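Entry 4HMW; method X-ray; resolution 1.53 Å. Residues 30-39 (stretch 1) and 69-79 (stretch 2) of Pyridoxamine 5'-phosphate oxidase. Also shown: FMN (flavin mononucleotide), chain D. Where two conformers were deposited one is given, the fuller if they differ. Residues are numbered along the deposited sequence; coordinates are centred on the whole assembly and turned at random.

Stretch 1 30-39: PITLLKRWLA
Stretch 2, residues 69-79: AFSSIDDRGVI

Residues 30-39 lie in a helix that runs on past Ala39, held by i to i+4 hydrogen bonds from Leu34 N to Pro30 O (2.9 Å) through Ala39 N to Lys35 O (3.0 Å), with phi near -65° and psi near -40°. It packs against a hairpin in residues 69-79. The axis of the helix and that of strand 72-74 approach to 9.7 Å, and their N-to-C directions differ by 148°, so the two run roughly antiparallel. CA-CA distances set the register: Ile31 to Asp75 at 6.6 Å and Lys35 to Ile73 at 7.8 Å. No hydrogen bond crosses the contact, which buries 354 Å² in total.

Ile31 (chi1 m, chi2 m) directs its CA-to-CB bond toward the hairpin. Ile31 CG2 lies 3.9 Å from Ile73 CG2 and 3.7 Å from Asp74 O, while Ile31 CD1 reaches to 4.3 Å from Gly77 CA. It therefore packs on the type I turn that spans Asp74 to Gly77. Gly77 N to Asp74 O (3.3 Å) closes the turn; Asp74 N to Gly77 O (3.0 Å) pairs the strands at its base. The CA-to-CB bond of Asp74 (chi1 p) points away from the helix, and the carboxylate braces the turn: Asp74 OD1 accepts from Arg76 N at 2.8 Å and, weakly, from Gly77 N at 3.0 Å. Gly77 has phi/psi of 162/-167, where a CB would jam against the preceding carbonyl oxygen.

One helical turn on, the CA-to-CB bond of Leu34 (t, p) also points toward the hairpin. Leu34 CD2 sits 3.8 Å from Ile73 CD1 and 4.0 Å from Val78 CG2, thus touching both strands.

The CA-to-CB bond of Lys35 points sideways to the hairpin, but the extended chain (m, t, t, t) brings its end nearer. Lys35 CE lies 3.6 Å from Ile73 O and 3.7 Å from Ile73 CG2, so the aliphatic portion packs along the strand. Lys35 NZ stands 4.4 Å from Asp75 OD2, beyond salt-bridge range. A water spans the gap, its O accepting from Lys35 NZ at 2.8 Å and donating weakly to Asp75 OD2 at 3.5 Å.

Leu38 CD1 (rotamer m, t) makes a tight 3.3 Å contact with Ile73 CD1 and meets Phe70 CZ (chi1 p, chi2 82°) obliquely at 3.8 Å. Ile73 (m, t; phi/psi -132/125) is thus the hub, touched by Ile31, Leu34, Lys35 and Leu38, with the largest covered area, 74 Å². Beyond the helix's reach, Ala69 N approaches FMN N5 to 3.1 Å, placing this stretch's start beside the oxidase's flavin.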

ATOM      1  N   PRO B  30       4.455  19.050  -6.889  1.00 18.83           N
ATOM      2  CA  PRO B  30       3.847  18.238  -5.814  1.00 17.10           C
ATOM      3  C   PRO B  30       4.852  17.838  -4.709  1.00 16.23           C
ATOM      4  O   PRO B  30       4.483  17.674  -3.547  1.00 16.24           O
ATOM      5  CB  PRO B  30       3.279  17.036  -6.556  1.00 16.91           C
ATOM      6  CG  PRO B  30       4.092  16.942  -7.820  1.00 16.95           C
ATOM      7  CD  PRO B  30       4.420  18.362  -8.197  1.00 17.75           C
ATOM      8  N   ILE B  31       6.138  17.722  -5.034  1.00 16.41           N
ATOM      9  CA  ILE B  31       7.092  17.334  -4.004  0.57 18.19           C
ATOM     10  C   ILE B  31       7.120  18.354  -2.868  1.00 18.78           C
ATOM     11  O   ILE B  31       7.324  17.993  -1.701  1.00 18.20           O
ATOM     12  CB  ILE B  31       8.498  17.149  -4.574  0.57 21.58           C
ATOM     13  CG1 ILE B  31       8.525  15.989  -5.573  0.57 23.16           C
ATOM     14  CG2 ILE B  31       9.459  16.866  -3.484  0.57 22.36           C
ATOM     15  CD1 ILE B  31       8.235  14.626  -4.972  0.57 24.13           C
ATOM     16  N   THR B  32       6.890  19.626  -3.202  1.00 18.46           N
ATOM     17  CA  THR B  32       6.830  20.673  -2.185  1.00 18.82           C
ATOM     18  C   THR B  32       5.725  20.343  -1.166  1.00 18.32           C
ATOM     19  O   THR B  32       5.919  20.485   0.039  1.00 18.59           O
ATOM     20  CB  THR B  32       6.532  22.049  -2.824  1.00 20.94           C
ATOM     21  OG1 THR B  32       7.580  22.386  -3.742  1.00 24.18           O
ATOM     22  CG2 THR B  32       6.391  23.149  -1.783  1.00 20.95           C
ATOM     23  N   LEU B  33       4.574  19.885  -1.662  1.00 16.66           N
ATOM     24  CA  LEU B  33       3.429  19.587  -0.804  1.00 14.62           C
ATOM     25  C   LEU B  33       3.680  18.291  -0.031  1.00 14.90           C
ATOM     26  O   LEU B  33       3.333  18.178   1.140  1.00 14.92           O
ATOM     27  CB  LEU B  33       2.139  19.492  -1.629  1.00 17.32           C
ATOM     28  CG  LEU B  33       0.835  19.297  -0.860  1.00 18.03           C
ATOM     29  CD1 LEU B  33       0.654  20.399   0.158  1.00 19.82           C
ATOM     30  CD2 LEU B  33      -0.396  19.219  -1.779  1.00 16.82           C
ATOM     31  N   LEU B  34       4.309  17.321  -0.688  1.00 15.76           N
ATOM     32  CA  LEU B  34       4.689  16.088  -0.001  1.00 15.66           C
ATOM     33  C   LEU B  34       5.553  16.381   1.216  1.00 15.31           C
ATOM     34  O   LEU B  34       5.323  15.853   2.296  1.00 15.10           O
ATOM     35  CB  LEU B  34       5.410  15.145  -0.972  1.00 15.47           C
ATOM     36  CG  LEU B  34       6.090  13.891  -0.429  1.00 18.31           C
ATOM     37  CD1 LEU B  34       5.084  13.002   0.258  1.00 18.34           C
ATOM     38  CD2 LEU B  34       6.811  13.155  -1.605  1.00 20.27           C
ATOM     39  N   LYS B  35       6.552  17.228   1.042  1.00 15.00           N
ATOM     40  CA  LYS B  35       7.412  17.570   2.162  1.00 14.88           C
ATOM     41  C   LYS B  35       6.673  18.298   3.268  1.00 16.33           C
ATOM     42  O   LYS B  35       6.961  18.088   4.459  1.00 18.58           O
ATOM     43  CB  LYS B  35       8.620  18.370   1.706  1.00 16.89           C
ATOM     44  CG  LYS B  35       9.588  17.580   0.831  1.00 18.46           C
ATOM     45  CD  LYS B  35      10.838  18.425   0.485  1.00 24.14           C
ATOM     46  CE  LYS B  35      11.761  17.629  -0.387  1.00 28.69           C
ATOM     47  NZ  LYS B  35      12.786  18.480  -1.008  1.00 33.53           N
ATOM     48  N   ARG B  36       5.743  19.171   2.889  1.00 14.96           N
ATOM     49  CA  ARG B  36       4.992  19.915   3.901  1.00 15.84           C
ATOM     50  C   ARG B  36       4.155  18.949   4.719  1.00 16.77           C
ATOM     51  O   ARG B  36       4.105  19.030   5.946  1.00 15.69           O
ATOM     52  CB  ARG B  36       4.078  20.955   3.254  1.00 19.00           C
ATOM     53  CG  ARG B  36       4.764  22.219   2.785  1.00 23.71           C
ATOM     54  CD  ARG B  36       3.726  23.242   2.293  1.00 26.48           C
ATOM     55  NE  ARG B  36       4.353  24.208   1.404  1.00 28.80           N
ATOM     56  CZ  ARG B  36       3.693  25.034   0.609  1.00 31.48           C
ATOM     57  NH1 ARG B  36       2.370  25.020   0.605  1.00 28.99           N
ATOM     58  NH2 ARG B  36       4.369  25.878  -0.179  1.00 35.39           N
ATOM     59  N   TRP B  37       3.487  18.012   4.023  1.00 14.97           N
ATOM     60  CA  TRP B  37       2.666  17.043   4.678  1.00 14.39           C
ATOM     61  C   TRP B  37       3.469  16.148   5.616  1.00 13.72           C
ATOM     62  O   TRP B  37       2.997  15.843   6.725  1.00 14.66           O
ATOM     63  CB  TRP B  37       1.816  16.213   3.683  1.00 12.74           C
ATOM     64  CG  TRP B  37       0.552  16.877   3.278  1.00 12.10           C
ATOM     65  CD1 TRP B  37       0.290  18.215   3.269  1.00 14.02           C
ATOM     66  CD2 TRP B  37      -0.664  16.229   2.844  1.00 12.88           C
ATOM     67  NE1 TRP B  37      -1.017  18.441   2.896  1.00 16.54           N
ATOM     68  CE2 TRP B  37      -1.623  17.246   2.617  1.00 14.10           C
ATOM     69  CE3 TRP B  37      -1.026  14.908   2.663  1.00 11.51           C
ATOM     70  CZ2 TRP B  37      -2.938  16.964   2.211  1.00 13.08           C
ATOM     71  CZ3 TRP B  37      -2.316  14.622   2.229  1.00 12.55           C
ATOM     72  CH2 TRP B  37      -3.261  15.649   2.013  1.00 11.93           C
ATOM     73  N   LEU B  38       4.656  15.725   5.187  1.00 14.50           N
ATOM     74  CA  LEU B  38       5.495  14.886   6.035  1.00 15.11           C
ATOM     75  C   LEU B  38       5.951  15.653   7.286  1.00 14.64           C
ATOM     76  O   LEU B  38       6.045  15.089   8.384  1.00 16.53           O
ATOM     77  CB  LEU B  38       6.739  14.375   5.283  1.00 15.11           C
ATOM     78  CG  LEU B  38       6.399  13.154   4.432  1.00 17.33           C
ATOM     79  CD1 LEU B  38       7.345  12.991   3.306  1.00 19.98           C
ATOM     80  CD2 LEU B  38       6.423  11.893   5.296  1.00 18.78           C
ATOM     81  N   ALA B  39       6.209  16.936   7.125  1.00 14.61           N
ATOM     82  CA  ALA B  39       6.667  17.730   8.287  1.00 16.20           C
ATOM     83  C   ALA B  39       5.494  17.888   9.261  1.00 16.64           C
ATOM     84  O   ALA B  39       5.675  17.795  10.491  1.00 18.20           O
ATOM     85  CB  ALA B  39       7.176  19.034   7.845  1.00 19.45           C
ATOM     86  N   ALA B  69      10.409   1.631   3.926  1.00 19.07           N
ATOM     87  CA  ALA B  69      10.545   2.918   4.596  1.00 20.53           C
ATOM     88  C   ALA B  69      11.561   3.727   3.828  1.00 20.62           C
ATOM     89  O   ALA B  69      12.741   3.371   3.812  1.00 21.41           O
ATOM     90  CB  ALA B  69      10.985   2.746   6.054  1.00 22.15           C
ATOM     91  N   PHE B  70      11.124   4.809   3.192  1.00 20.49           N
ATOM     92  CA  PHE B  70      12.029   5.564   2.320  1.00 23.01           C
ATOM     93  C   PHE B  70      13.083   6.311   3.115  1.00 22.07           C
ATOM     94  O   PHE B  70      12.861   6.656   4.271  1.00 21.31           O
ATOM     95  CB  PHE B  70      11.261   6.481   1.340  1.00 20.76           C
ATOM     96  CG  PHE B  70      10.455   7.542   1.979  1.00 20.84           C
ATOM     97  CD1 PHE B  70      11.052   8.724   2.382  1.00 21.39           C
ATOM     98  CD2 PHE B  70       9.083   7.372   2.176  1.00 21.27           C
ATOM     99  CE1 PHE B  70      10.319   9.717   2.942  1.00 23.18           C
ATOM    100  CE2 PHE B  70       8.340   8.383   2.756  1.00 23.30           C
ATOM    101  CZ  PHE B  70       8.970   9.548   3.146  1.00 23.58           C
ATOM    102  N   SER B  71      14.255   6.499   2.512  1.00 24.86           N
ATOM    103  CA  SER B  71      15.397   7.138   3.157  1.00 28.03           C
ATOM    104  C   SER B  71      15.257   8.633   3.216  1.00 29.25           C
ATOM    105  O   SER B  71      15.479   9.241   4.251  1.00 32.06           O
ATOM    106  CB  SER B  71      16.679   6.854   2.351  1.00 31.33           C
ATOM    107  OG  SER B  71      16.711   5.523   1.893  1.00 39.70           O
ATOM    108  N   SER B  72      14.898   9.225   2.085  1.00 26.36           N
ATOM    109  CA  SER B  72      14.848  10.669   1.962  1.00 25.67           C
ATOM    110  C   SER B  72      14.031  11.077   0.753  1.00 23.89           C
ATOM    111  O   SER B  72      13.613  10.232  -0.059  1.00 22.07           O
ATOM    112  CB  SER B  72      16.253  11.275   1.836  1.00 28.32           C
ATOM    113  OG  SER B  72      16.906  10.814   0.656  1.00 27.58           O
ATOM    114  N   ILE B  73      13.824  12.392   0.629  1.00 22.38           N
ATOM    115  CA  ILE B  73      13.121  12.957  -0.508  1.00 22.50           C
ATOM    116  C   ILE B  73      13.939  14.113  -1.022  1.00 24.60           C
ATOM    117  O   ILE B  73      14.295  15.027  -0.268  1.00 25.93           O
ATOM    118  CB  ILE B  73      11.753  13.463  -0.093  1.00 23.10           C
ATOM    119  CG1 ILE B  73      10.917  12.284   0.407  1.00 26.83           C
ATOM    120  CG2 ILE B  73      11.012  14.085  -1.254  1.00 23.41           C
ATOM    121  CD1 ILE B  73       9.581  12.670   0.883  1.00 27.91           C
ATOM    122  N   ASP B  74      14.268  14.077  -2.303  1.00 24.31           N
ATOM    123  CA  ASP B  74      14.922  15.236  -2.912  1.00 25.86           C
ATOM    124  C   ASP B  74      13.956  15.886  -3.896  1.00 30.02           C
ATOM    125  O   ASP B  74      12.791  15.455  -4.004  1.00 33.35           O
ATOM    126  CB  ASP B  74      16.255  14.842  -3.550  1.00 29.11           C
ATOM    127  CG  ASP B  74      16.107  13.906  -4.748  1.00 30.24           C
ATOM    128  OD1 ASP B  74      15.023  13.852  -5.342  1.00 32.03           O
ATOM    129  OD2 ASP B  74      17.121  13.244  -5.120  1.00 31.78           O
ATOM    130  N   ASP B  75      14.413  16.876  -4.638  1.00 31.08           N
ATOM    131  CA  ASP B  75      13.515  17.628  -5.515  1.00 35.53           C
ATOM    132  C   ASP B  75      12.941  16.838  -6.676  1.00 34.18           C
ATOM    133  O   ASP B  75      12.030  17.309  -7.347  1.00 34.93           O
ATOM    134  CB  ASP B  75      14.239  18.848  -6.070  1.00 43.19           C
ATOM    135  CG  ASP B  75      14.700  19.770  -4.976  1.00 53.17           C
ATOM    136  OD1 ASP B  75      15.803  19.527  -4.428  1.00 57.46           O
ATOM    137  OD2 ASP B  75      13.954  20.720  -4.636  1.00 57.18           O
ATOM    138  N   ARG B  76      13.455  15.638  -6.910  1.00 31.66           N
ATOM    139  CA  ARG B  76      12.982  14.838  -8.031  1.00 32.56           C
ATOM    140  C   ARG B  76      12.193  13.592  -7.605  1.00 28.99           C
ATOM    141  O   ARG B  76      11.574  12.957  -8.440  1.00 30.75           O
ATOM    142  CB  ARG B  76      14.159  14.412  -8.914  1.00 36.61           C
ATOM    143  CG  ARG B  76      14.767  15.532  -9.754  1.00 42.29           C
ATOM    144  CD  ARG B  76      15.856  14.986 -10.679  1.00 48.60           C
ATOM    145  NE  ARG B  76      17.085  14.682  -9.949  1.00 54.77           N
ATOM    146  CZ  ARG B  76      18.068  13.903 -10.405  1.00 59.17           C
ATOM    147  NH1 ARG B  76      17.973  13.325 -11.602  1.00 61.91           N
ATOM    148  NH2 ARG B  76      19.156  13.694  -9.663  1.00 59.14           N
ATOM    149  N   GLY B  77      12.244  13.216  -6.333  1.00 22.46           N
ATOM    150  CA  GLY B  77      11.488  12.054  -5.913  1.00 20.31           C
ATOM    151  C   GLY B  77      11.921  11.460  -4.597  1.00 19.74           C
ATOM    152  O   GLY B  77      12.663  12.050  -3.821  1.00 21.39           O
ATOM    153  N   VAL B  78      11.428  10.261  -4.363  1.00 17.60           N
ATOM    154  CA  VAL B  78      11.541   9.563  -3.099  1.00 18.94           C
ATOM    155  C   VAL B  78      12.603   8.470  -3.187  1.00 18.48           C
ATOM    156  O   VAL B  78      12.513   7.579  -4.022  1.00 20.49           O
ATOM    157  CB  VAL B  78      10.201   8.929  -2.786  1.00 20.19           C
ATOM    158  CG1 VAL B  78      10.295   8.137  -1.499  1.00 24.26           C
ATOM    159  CG2 VAL B  78       9.112  10.027  -2.698  1.00 19.86           C
ATOM    160  N   ILE B  79      13.591   8.530  -2.305  1.00 19.48           N
ATOM    161  CA  ILE B  79      14.754   7.647  -2.386  1.00 20.03           C
ATOM    162  C   ILE B  79      14.556   6.484  -1.433  1.00 19.91           C
ATOM    163  O   ILE B  79      14.150   6.681  -0.274  1.00 19.17           O
ATOM    164  CB  ILE B  79      15.992   8.428  -2.041  1.00 22.32           C
ATOM    165  CG1 ILE B  79      16.254   9.421  -3.184  1.00 26.55           C
ATOM    166  CG2 ILE B  79      17.205   7.504  -1.837  1.00 20.77           C
ATOM    167  CD1 ILE B  79      17.484  10.241  -2.992  1.00 30.94           C
TER
HETATM  168  N1  FMN D 301      12.739  -3.787   2.416  1.00 16.90           N
HETATM  169  C2  FMN D 301      13.698  -3.154   1.669  1.00 19.22           C
HETATM  170  O2  FMN D 301      14.271  -3.792   0.770  1.00 20.77           O
HETATM  171  N3  FMN D 301      14.032  -1.835   1.923  1.00 20.22           N
HETATM  172  C4  FMN D 301      13.400  -1.120   2.912  1.00 20.37           C
HETATM  173  O4  FMN D 301      13.711   0.071   3.101  1.00 21.17           O
HETATM  174  C4A FMN D 301      12.424  -1.755   3.680  1.00 18.09           C
HETATM  175  N5  FMN D 301      11.787  -1.069   4.692  1.00 18.55           N
HETATM  176  C5A FMN D 301      10.788  -1.712   5.421  1.00 18.04           C
HETATM  177  C6  FMN D 301      10.121  -1.004   6.415  1.00 18.80           C
HETATM  178  C7  FMN D 301       9.103  -1.611   7.137  1.00 19.76           C
HETATM  179  C7M FMN D 301       8.397  -0.846   8.235  1.00 19.77           C
HETATM  180  C8  FMN D 301       8.778  -2.947   6.873  1.00 18.22           C
HETATM  181  C8M FMN D 301       7.695  -3.632   7.659  1.00 20.47           C
HETATM  182  C9  FMN D 301       9.451  -3.654   5.869  1.00 16.93           C
HETATM  183  C9A FMN D 301      10.442  -3.036   5.144  1.00 16.34           C
HETATM  184  N10 FMN D 301      11.134  -3.757   4.160  1.00 14.79           N
HETATM  185  C10 FMN D 301      12.083  -3.095   3.422  1.00 16.03           C
HETATM  186  C1' FMN D 301      10.809  -5.192   3.847  1.00 16.22           C
HETATM  187  C2' FMN D 301       9.813  -5.292   2.724  1.00 16.90           C
HETATM  188  O2' FMN D 301       8.505  -5.072   3.233  1.00 16.53           O
HETATM  189  C3' FMN D 301       9.853  -6.640   2.026  1.00 18.90           C
HETATM  190  O3' FMN D 301       9.816  -7.725   2.946  1.00 20.69           O
HETATM  191  C4' FMN D 301      11.073  -6.748   1.115  1.00 19.79           C
HETATM  192  O4' FMN D 301      11.832  -5.618   0.757  1.00 18.95           O
HETATM  193  C5' FMN D 301      11.042  -7.908   0.162  1.00 19.51           C
HETATM  194  O5' FMN D 301      10.104  -7.489  -0.805  1.00 21.19           O
HETATM  195  P   FMN D 301       9.864  -8.262  -2.201  1.00 20.41           P
HETATM  196  O1P FMN D 301      10.914  -7.707  -3.110  1.00 20.06           O
HETATM  197  O2P FMN D 301      10.004  -9.759  -1.929  1.00 21.65           O
HETATM  198  O3P FMN D 301       8.449  -7.869  -2.611  1.00 21.61           O
HETATM  199  O   HOH W   1      11.342  20.448  -2.353  1.00 44.39           O